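Local coordinates for protein amidohydrolase (PDB 4DZH) that probably deaminates adenosine-type nucleosides such as 5'-methylthioadenosine, as a zinc-dependent amidohydrolase of the ATZ/TRZ family, at residues A[137-142]-A[224-229]. Sequence-based numbering, arbitrary orientation.
With ZN (zinc ion), chain E.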
ATOM      1  N   ASN A 137      -9.909  14.205  10.847  1.00 14.29           N
ATOM      2  CA  ASN A 137     -11.317  14.602  10.828  1.00 13.42           C
ATOM      3  C   ASN A 137     -12.036  13.414  11.439  1.00 15.32           C
ATOM      4  O   ASN A 137     -12.388  12.445  10.724  1.00 16.44           O
ATOM      5  CB  ASN A 137     -11.769  14.782   9.394  1.00 14.40           C
ATOM      6  CG  ASN A 137     -13.164  15.349   9.286  1.00 16.62           C
ATOM      7  OD1 ASN A 137     -13.694  15.967  10.219  1.00 18.09           O
ATOM      8  ND2 ASN A 137     -13.735  15.218   8.112  1.00 15.84           N
ATOM      9  N   GLU A 138     -12.252  13.497  12.762  1.00 15.34           N
ATOM     10  CA  GLU A 138     -12.739  12.376  13.561  1.00 13.71           C
ATOM     11  C   GLU A 138     -14.267  12.276  13.555  1.00 14.07           C
ATOM     12  O   GLU A 138     -14.985  13.276  13.584  1.00 17.23           O
ATOM     13  CB  GLU A 138     -12.289  12.589  15.022  1.00 16.49           C
ATOM     14  CG  GLU A 138     -12.538  11.371  15.913  1.00 16.53           C
ATOM     15  CD  GLU A 138     -11.843  10.091  15.418  1.00 16.49           C
ATOM     16  OE1 GLU A 138     -10.623  10.080  15.029  1.00 17.15           O
ATOM     17  OE2 GLU A 138     -12.516   9.061  15.485  1.00 18.16           O
ATOM     18  N   ASN A 139     -14.763  11.026  13.538  1.00 13.29           N
ATOM     19  CA  ASN A 139     -16.208  10.835  13.472  1.00 16.54           C
ATOM     20  C   ASN A 139     -16.564   9.642  14.367  1.00 15.20           C
ATOM     21  O   ASN A 139     -16.532   8.498  13.918  1.00 16.03           O
ATOM     22  CB  ASN A 139     -16.537  10.570  11.986  1.00 15.36           C
ATOM     23  CG  ASN A 139     -18.012  10.476  11.695  1.00 22.13           C
ATOM     24  OD1 ASN A 139     -18.809  10.180  12.552  1.00 22.72           O
ATOM     25  ND2 ASN A 139     -18.375  10.683  10.415  1.00 24.64           N
ATOM     26  N   TYR A 140     -16.831   9.891  15.655  1.00 14.84           N
ATOM     27  CA  TYR A 140     -17.138   8.783  16.563  1.00 18.32           C
ATOM     28  C   TYR A 140     -17.947   9.237  17.791  1.00 19.64           C
ATOM     29  O   TYR A 140     -18.032  10.453  18.108  1.00 16.96           O
ATOM     30  CB  TYR A 140     -15.897   8.020  17.033  1.00 16.18           C
ATOM     31  CG  TYR A 140     -16.164   6.516  17.244  1.00 20.18           C
ATOM     32  CD1 TYR A 140     -16.399   5.663  16.150  1.00 21.94           C
ATOM     33  CD2 TYR A 140     -16.215   5.964  18.537  1.00 21.64           C
ATOM     34  CE1 TYR A 140     -16.637   4.334  16.339  1.00 23.22           C
ATOM     35  CE2 TYR A 140     -16.474   4.628  18.728  1.00 23.00           C
ATOM     36  CZ  TYR A 140     -16.675   3.814  17.631  1.00 26.48           C
ATOM     37  OH  TYR A 140     -16.918   2.461  17.808  1.00 30.30           O
ATOM     38  N   PHE A 141     -18.563   8.238  18.448  1.00 16.92           N
ATOM     39  CA  PHE A 141     -19.270   8.437  19.705  1.00 15.81           C
ATOM     40  C   PHE A 141     -18.272   8.893  20.743  1.00 20.62           C
ATOM     41  O   PHE A 141     -17.086   8.649  20.624  1.00 18.13           O
ATOM     42  CB  PHE A 141     -19.939   7.122  20.121  1.00 19.20           C
ATOM     43  CG  PHE A 141     -20.912   6.589  19.089  1.00 20.78           C
ATOM     44  CD1 PHE A 141     -22.192   7.116  18.989  1.00 21.56           C
ATOM     45  CD2 PHE A 141     -20.539   5.563  18.243  1.00 23.46           C
ATOM     46  CE1 PHE A 141     -23.095   6.648  18.047  1.00 25.19           C
ATOM     47  CE2 PHE A 141     -21.431   5.074  17.295  1.00 26.05           C
ATOM     48  CZ  PHE A 141     -22.711   5.628  17.207  1.00 25.23           C
ATOM     49  N   PHE A 142     -18.780   9.547  21.791  1.00 20.05           N
ATOM     50  CA  PHE A 142     -17.889  10.030  22.858  1.00 19.89           C
ATOM     51  C   PHE A 142     -16.839  11.004  22.333  1.00 17.80           C
ATOM     52  O   PHE A 142     -15.676  10.955  22.738  1.00 17.55           O
ATOM     53  CB  PHE A 142     -17.297   8.885  23.705  1.00 21.85           C
ATOM     54  CG  PHE A 142     -18.346   8.105  24.451  1.00 22.32           C
ATOM     55  CD1 PHE A 142     -19.034   7.055  23.826  1.00 21.67           C
ATOM     56  CD2 PHE A 142     -18.700   8.463  25.741  1.00 25.53           C
ATOM     57  CE1 PHE A 142     -20.024   6.370  24.495  1.00 24.72           C
ATOM     58  CE2 PHE A 142     -19.690   7.780  26.415  1.00 28.95           C
ATOM     59  CZ  PHE A 142     -20.351   6.730  25.797  1.00 29.61           C
ATOM     60  N   PRO A 224     -18.514  22.956  10.491  1.00 25.40           N
ATOM     61  CA  PRO A 224     -18.678  22.133   9.287  1.00 23.32           C
ATOM     62  C   PRO A 224     -19.651  20.968   9.520  1.00 21.17           C
ATOM     63  O   PRO A 224     -20.000  20.706  10.683  1.00 22.31           O
ATOM     64  CB  PRO A 224     -17.257  21.592   9.052  1.00 22.92           C
ATOM     65  CG  PRO A 224     -16.368  22.546   9.765  1.00 24.53           C
ATOM     66  CD  PRO A 224     -17.125  22.958  10.974  1.00 23.16           C
ATOM     67  N   VAL A 225     -20.097  20.322   8.440  1.00 23.29           N
ATOM     68  CA  VAL A 225     -20.984  19.159   8.499  1.00 24.39           C
ATOM     69  C   VAL A 225     -20.268  17.968   7.851  1.00 21.24           C
ATOM     70  O   VAL A 225     -19.999  17.990   6.677  1.00 23.24           O
ATOM     71  CB  VAL A 225     -22.323  19.469   7.767  1.00 22.72           C
ATOM     72  CG1 VAL A 225     -23.226  18.261   7.770  1.00 23.71           C
ATOM     73  CG2 VAL A 225     -23.005  20.677   8.422  1.00 23.11           C
ATOM     74  N   HIS A 226     -19.968  16.922   8.631  1.00 18.69           N
ATOM     75  CA  HIS A 226     -19.149  15.775   8.175  1.00 20.95           C
ATOM     76  C   HIS A 226     -20.065  14.568   7.939  1.00 20.42           C
ATOM     77  O   HIS A 226     -20.567  13.994   8.909  1.00 19.60           O
ATOM     78  CB  HIS A 226     -18.180  15.464   9.324  1.00 17.31           C
ATOM     79  CG  HIS A 226     -17.211  14.338   9.069  1.00 15.37           C
ATOM     80  ND1 HIS A 226     -16.236  13.991   9.998  1.00 18.45           N
ATOM     81  CD2 HIS A 226     -17.071  13.465   8.045  1.00 15.84           C
ATOM     82  CE1 HIS A 226     -15.534  12.973   9.537  1.00 14.88           C
ATOM     83  NE2 HIS A 226     -16.018  12.630   8.353  1.00 15.37           N
ATOM     84  N   LEU A 227     -20.276  14.177   6.676  1.00 18.14           N
ATOM     85  CA  LEU A 227     -21.348  13.237   6.330  1.00 19.40           C
ATOM     86  C   LEU A 227     -20.919  12.146   5.353  1.00 17.73           C
ATOM     87  O   LEU A 227     -20.504  12.440   4.218  1.00 19.92           O
ATOM     88  CB  LEU A 227     -22.508  14.011   5.720  1.00 20.67           C
ATOM     89  CG  LEU A 227     -23.699  13.251   5.151  1.00 20.76           C
ATOM     90  CD1 LEU A 227     -24.444  12.609   6.281  1.00 20.98           C
ATOM     91  CD2 LEU A 227     -24.647  14.230   4.394  1.00 28.58           C
ATOM     92  N   HIS A 228     -21.050  10.881   5.751  1.00 19.45           N
ATOM     93  CA  HIS A 228     -20.954   9.797   4.763  1.00 18.51           C
ATOM     94  C   HIS A 228     -22.005   9.982   3.677  1.00 19.49           C
ATOM     95  O   HIS A 228     -23.207   9.957   3.989  1.00 20.75           O
ATOM     96  CB  HIS A 228     -21.171   8.418   5.390  1.00 18.73           C
ATOM     97  CG  HIS A 228     -20.204   8.052   6.476  1.00 17.27           C
ATOM     98  ND1 HIS A 228     -20.605   7.930   7.785  1.00 18.67           N
ATOM     99  CD2 HIS A 228     -18.904   7.661   6.439  1.00 20.20           C
ATOM    100  CE1 HIS A 228     -19.584   7.520   8.519  1.00 18.14           C
ATOM    101  NE2 HIS A 228     -18.538   7.349   7.732  1.00 15.09           N
ATOM    102  N   THR A 229     -21.587  10.122   2.420  1.00 20.01           N
ATOM    103  CA  THR A 229     -22.536  10.472   1.345  1.00 20.59           C
ATOM    104  C   THR A 229     -22.325   9.639   0.077  1.00 23.29           C
ATOM    105  O   THR A 229     -21.227   9.629  -0.499  1.00 19.89           O
ATOM    106  CB  THR A 229     -22.375  11.957   0.976  1.00 19.10           C
ATOM    107  OG1 THR A 229     -22.451  12.779   2.146  1.00 23.47           O
ATOM    108  CG2 THR A 229     -23.482  12.428  -0.023  1.00 21.62           C
TER
HETATM  109 ZN    ZN E 504     -16.645   6.297   7.862  1.00 17.64          ZN
HETATM  110  O   HOH W   1     -15.597  15.743  12.145  1.00 17.70           O
HETATM  111  O   HOH W   2     -20.768  11.084   8.875  1.00 20.90           O
HETATM  112  O   HOH W   3     -17.299   4.987   6.466  1.00 18.19           O
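The imidazole of His226 lies between the side-chain amides of Asn137 and Asn139, a compact example of how a metal-dependent TIM barrel builds a second shell beneath its zinc site. With CG anti to the backbone N (chi1 -179°), the ring reaches from strand 225-229 into the barrel interior toward strand 133-139. Asn137 lies nearly flat on one face, amide and ring planes 21° apart, its ND2 3.2 Å from His226 CE1. On the opposite face Asn139 is turned more steeply, at 63°, with its CB 3.6 Å from His226 CE1 and its ND2 over the ring. This sandwich is the tight half of the contact. Although Asn137 OD1 comes close to His226 ND1, the angle is poor for a direct bond; a water joins them instead, lying in the ring plane 2.8 Å from His226 ND1 and donating to Asn137 OD1 and Glu138 O. The other ring nitrogen, NE2, is hydrogen-bonded to ND1 of the zinc ligand His79, and Asn137 ND2 is held by Ala78 O, so the ring and this asparagine are tied to strand 69-80, which carries His79.

Toward the metal the fit is looser and partly water-mediated. Asn139 ND2 stays 3.9 Å from His228 CE1, while a second water accepts from Asn139 ND2 and His228 N and lies 2.9 Å from His226 O. His228 NE2 binds zinc at 2.2 Å, alongside His79, His81, Asp316 and a third water, and its ND1 is hydrogen-bonded to His201 O.

Strands 133-139 and 225-229 are not sheet partners here: their axes stay 9.0 Å apart. Strand 69-80 pairs with 133-139, as does 156-163, which packs against both asparagines, whereas 261-265 flanks 225-229 and touches Asn137 and His226; helix 114-130 packs on Tyr140 and Phe142, just after strand 133-139.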